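Local structure of F5/8 type C domain protein (Bacteroides ovatus, 4ZRX) at residues K97-F102 against D185-E190. The protein is a putative alpha-L-fucosidase, a probable glycoside hydrolase that also carries an F5/8 type C domain, a module often associated with carbohydrate binding. Residues are numbered along the deposited sequence; the frame is centred on the assembly and turned at random.
Sequences KHHDGF and DGANGE. With EDO (1,2-ethanediol), chain B; EDO (1,2-ethanediol), chain D.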
ATOM      1  N   LYS A  97      18.479  -9.247   5.507  1.00 16.61           N
ATOM      2  CA  LYS A  97      18.581 -10.547   4.904  1.00 17.00           C
ATOM      3  C   LYS A  97      17.209 -10.906   4.369  1.00 17.14           C
ATOM      4  O   LYS A  97      16.235 -10.923   5.104  1.00 17.45           O
ATOM      5  CB  LYS A  97      18.991 -11.629   5.910  1.00 18.09           C
ATOM      6  CG  LYS A  97      19.302 -12.982   5.230  1.00 18.39           C
ATOM      7  CD  LYS A  97      19.533 -14.080   6.281  1.00 19.43           C
ATOM      8  CE  LYS A  97      18.289 -14.621   6.843  1.00 19.82           C
ATOM      9  NZ  LYS A  97      18.505 -15.687   7.835  1.00 21.17           N
ATOM     10  N   HIS A  98      17.135 -11.130   3.047  1.00 16.59           N
ATOM     11  CA  HIS A  98      15.910 -11.576   2.404  1.00 16.44           C
ATOM     12  C   HIS A  98      15.937 -13.112   2.260  1.00 17.55           C
ATOM     13  O   HIS A  98      16.746 -13.755   2.885  1.00 17.19           O
ATOM     14  CB  HIS A  98      15.671 -10.796   1.093  1.00 16.31           C
ATOM     15  CG  HIS A  98      14.236 -10.708   0.713  1.00 17.02           C
ATOM     16  ND1 HIS A  98      13.635 -11.596  -0.142  1.00 17.99           N
ATOM     17  CD2 HIS A  98      13.261  -9.855   1.108  1.00 17.38           C
ATOM     18  CE1 HIS A  98      12.355 -11.301  -0.262  1.00 17.91           C
ATOM     19  NE2 HIS A  98      12.090 -10.265   0.512  1.00 17.67           N
ATOM     20  N   HIS A  99      14.953 -13.687   1.558  1.00 18.23           N
ATOM     21  CA  HIS A  99      14.756 -15.170   1.560  1.00 20.21           C
ATOM     22  C   HIS A  99      15.950 -15.923   1.022  1.00 20.53           C
ATOM     23  O   HIS A  99      16.233 -17.055   1.442  1.00 20.91           O
ATOM     24  CB  HIS A  99      13.536 -15.581   0.753  1.00 20.58           C
ATOM     25  CG  HIS A  99      12.274 -14.858   1.140  1.00 21.10           C
ATOM     26  ND1 HIS A  99      11.968 -14.537   2.445  1.00 21.52           N
ATOM     27  CD2 HIS A  99      11.225 -14.446   0.391  1.00 21.66           C
ATOM     28  CE1 HIS A  99      10.792 -13.922   2.477  1.00 22.24           C
ATOM     29  NE2 HIS A  99      10.314 -13.873   1.246  1.00 22.19           N
ATOM     30  N   ASP A 100      16.659 -15.259   0.133  1.00 19.82           N
ATOM     31  CA  ASP A 100      17.907 -15.782  -0.467  1.00 21.21           C
ATOM     32  C   ASP A 100      19.030 -15.989   0.532  1.00 20.79           C
ATOM     33  O   ASP A 100      19.969 -16.747   0.267  1.00 22.38           O
ATOM     34  CB  ASP A 100      18.351 -14.843  -1.585  1.00 21.29           C
ATOM     35  CG  ASP A 100      18.603 -13.468  -1.106  1.00 22.11           C
ATOM     36  OD1 ASP A 100      19.748 -13.275  -0.676  1.00 24.29           O
ATOM     37  OD2 ASP A 100      17.681 -12.621  -1.130  1.00 21.51           O
ATOM     38  N   GLY A 101      18.969 -15.333   1.686  1.00 20.11           N
ATOM     39  CA  GLY A 101      19.915 -15.601   2.753  1.00 20.51           C
ATOM     40  C   GLY A 101      21.187 -14.794   2.744  1.00 20.88           C
ATOM     41  O   GLY A 101      22.032 -14.951   3.654  1.00 21.05           O
ATOM     42  N   PHE A 102      21.321 -13.925   1.736  1.00 19.57           N
ATOM     43  CA  PHE A 102      22.463 -13.036   1.626  1.00 20.18           C
ATOM     44  C   PHE A 102      22.428 -11.885   2.642  1.00 19.80           C
ATOM     45  O   PHE A 102      21.509 -11.101   2.641  1.00 19.55           O
ATOM     46  CB  PHE A 102      22.578 -12.484   0.203  1.00 19.90           C
ATOM     47  CG  PHE A 102      23.782 -11.611   0.020  1.00 20.28           C
ATOM     48  CD1 PHE A 102      25.058 -12.177  -0.160  1.00 20.50           C
ATOM     49  CD2 PHE A 102      23.662 -10.241   0.014  1.00 20.41           C
ATOM     50  CE1 PHE A 102      26.170 -11.346  -0.329  1.00 20.61           C
ATOM     51  CE2 PHE A 102      24.777  -9.448  -0.137  1.00 20.84           C
ATOM     52  CZ  PHE A 102      26.006  -9.998  -0.315  1.00 20.93           C
ATOM     53  N   ASP A 185       8.966 -11.884   8.084  1.00 18.65           N
ATOM     54  CA  ASP A 185       8.110 -12.261   6.995  1.00 19.46           C
ATOM     55  C   ASP A 185       7.641 -13.685   7.161  1.00 21.13           C
ATOM     56  O   ASP A 185       8.432 -14.558   7.560  1.00 20.57           O
ATOM     57  CB  ASP A 185       8.881 -12.077   5.724  1.00 20.42           C
ATOM     58  CG  ASP A 185       8.037 -12.032   4.499  1.00 22.40           C
ATOM     59  OD1 ASP A 185       6.858 -12.423   4.552  1.00 24.11           O
ATOM     60  OD2 ASP A 185       8.620 -11.563   3.485  1.00 22.96           O
ATOM     61  N   GLY A 186       6.344 -13.912   6.894  1.00 20.37           N
ATOM     62  CA  GLY A 186       5.756 -15.271   7.000  1.00 22.18           C
ATOM     63  C   GLY A 186       5.910 -16.089   5.736  1.00 24.05           C
ATOM     64  O   GLY A 186       5.640 -17.291   5.719  1.00 24.65           O
ATOM     65  N   ALA A 187       6.344 -15.439   4.671  1.00 25.95           N
ATOM     66  CA  ALA A 187       6.413 -16.078   3.347  1.00 27.98           C
ATOM     67  C   ALA A 187       7.411 -17.214   3.375  1.00 30.18           C
ATOM     68  O   ALA A 187       8.492 -17.122   3.971  1.00 31.48           O
ATOM     69  CB  ALA A 187       6.816 -15.052   2.279  1.00 29.28           C
ATOM     70  N   ASN A 188       7.011 -18.333   2.797  1.00 30.38           N
ATOM     71  CA  ASN A 188       7.819 -19.487   2.769  1.00 33.24           C
ATOM     72  C   ASN A 188       7.430 -20.307   1.533  1.00 35.49           C
ATOM     73  O   ASN A 188       6.283 -20.701   1.387  1.00 35.66           O
ATOM     74  CB  ASN A 188       7.645 -20.326   4.041  1.00 35.25           C
ATOM     75  CG  ASN A 188       8.694 -21.377   4.150  1.00 37.28           C
ATOM     76  OD1 ASN A 188       8.845 -22.229   3.263  1.00 38.78           O
ATOM     77  ND2 ASN A 188       9.518 -21.271   5.161  1.00 39.45           N
ATOM     78  N   GLY A 189       8.368 -20.510   0.634  1.00 36.18           N
ATOM     79  CA  GLY A 189       8.095 -21.277  -0.593  1.00 37.45           C
ATOM     80  C   GLY A 189       8.722 -22.660  -0.596  1.00 38.29           C
ATOM     81  O   GLY A 189       8.932 -23.213  -1.657  1.00 39.75           O
ATOM     82  N   GLU A 190       9.112 -23.201   0.555  1.00 39.86           N
ATOM     83  CA  GLU A 190       9.663 -24.566   0.576  1.00 43.31           C
ATOM     84  C   GLU A 190       8.619 -25.537   0.002  1.00 46.55           C
ATOM     85  O   GLU A 190       8.973 -26.391  -0.789  1.00 51.04           O
ATOM     86  CB  GLU A 190      10.100 -24.981   1.979  1.00 43.17           C
ATOM     87  CG  GLU A 190      11.370 -24.257   2.431  1.00 42.53           C
ATOM     88  CD  GLU A 190      12.625 -24.639   1.605  1.00 43.95           C
ATOM     89  OE1 GLU A 190      12.743 -25.859   1.217  1.00 45.22           O
ATOM     90  OE2 GLU A 190      13.497 -23.750   1.339  1.00 40.29           O
TER
HETATM   91  C1  EDO B 701       3.954 -10.688   4.839  1.00 29.91           C
HETATM   92  O1  EDO B 701       4.430 -10.881   3.506  1.00 32.89           O
HETATM   93  C2  EDO B 701       3.035 -11.841   5.226  1.00 28.96           C
HETATM   94  O2  EDO B 701       3.845 -12.949   5.649  1.00 26.89           O
HETATM   95  C1  EDO D 703       8.600  -8.516   1.951  1.00 26.04           C
HETATM   96  O1  EDO D 703       9.547  -8.868   0.944  1.00 23.30           O
HETATM   97  C2  EDO D 703       7.284  -8.206   1.264  1.00 27.91           C
HETATM   98  O2  EDO D 703       6.913  -9.320   0.436  1.00 30.19           O
HETATM   99  O   HOH W   1       8.190 -12.183   0.849  1.00 26.38           O
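H99 meets D185 and A187 across two loops whose backbones keep well apart, the nearest CA atoms, those of H99 and N188, lying 8.3 Å from each other. Side chains therefore bridge the gap, and a single water completes the junction. A type I turn from H98 to G101 presents the H99 ring, whose CE1 comes within 3.4 Å of D185 OD2 at the ring edge, the ring and carboxylate planes being 49° apart. No direct hydrogen bond joins the pair. Instead, the water lies at the ring edge, 2.7 Å from H99 NE2, and donates to D185 OD2. The methyl of A187 approaches obliquely, its CB 3.8 Å from H99 NE2, while H99 ND1 is taken up by S146. Such meetings illustrate how a TIM barrel assembles a pocket: residues 97-102 follow strand 91-97 and residues 185-190 follow strand 181-184, at the C-terminal ends of the barrel strands, where enzymes of this fold carry their active sites. Two 1,2-ethanediol molecules, probably from the crystallisation liquor, sit here; one bonds through O1 to H98 NE2 at 2.9 Å, nearly straight at 174°. With its CG anti to the backbone N (chi1 -163°), D185 sends OD2 to the water and to the hydroxyl of Y144, whereas OD1 takes both hydroxyls of the other diol and closes an Asx turn with A187 N, 3.1 Å away and well above the carboxylate plane. An alanine in place of D185 is likely to leave the water and Y144 without their shared acceptor and to undo this turn. W60 meets the H99 ring edge-to-face.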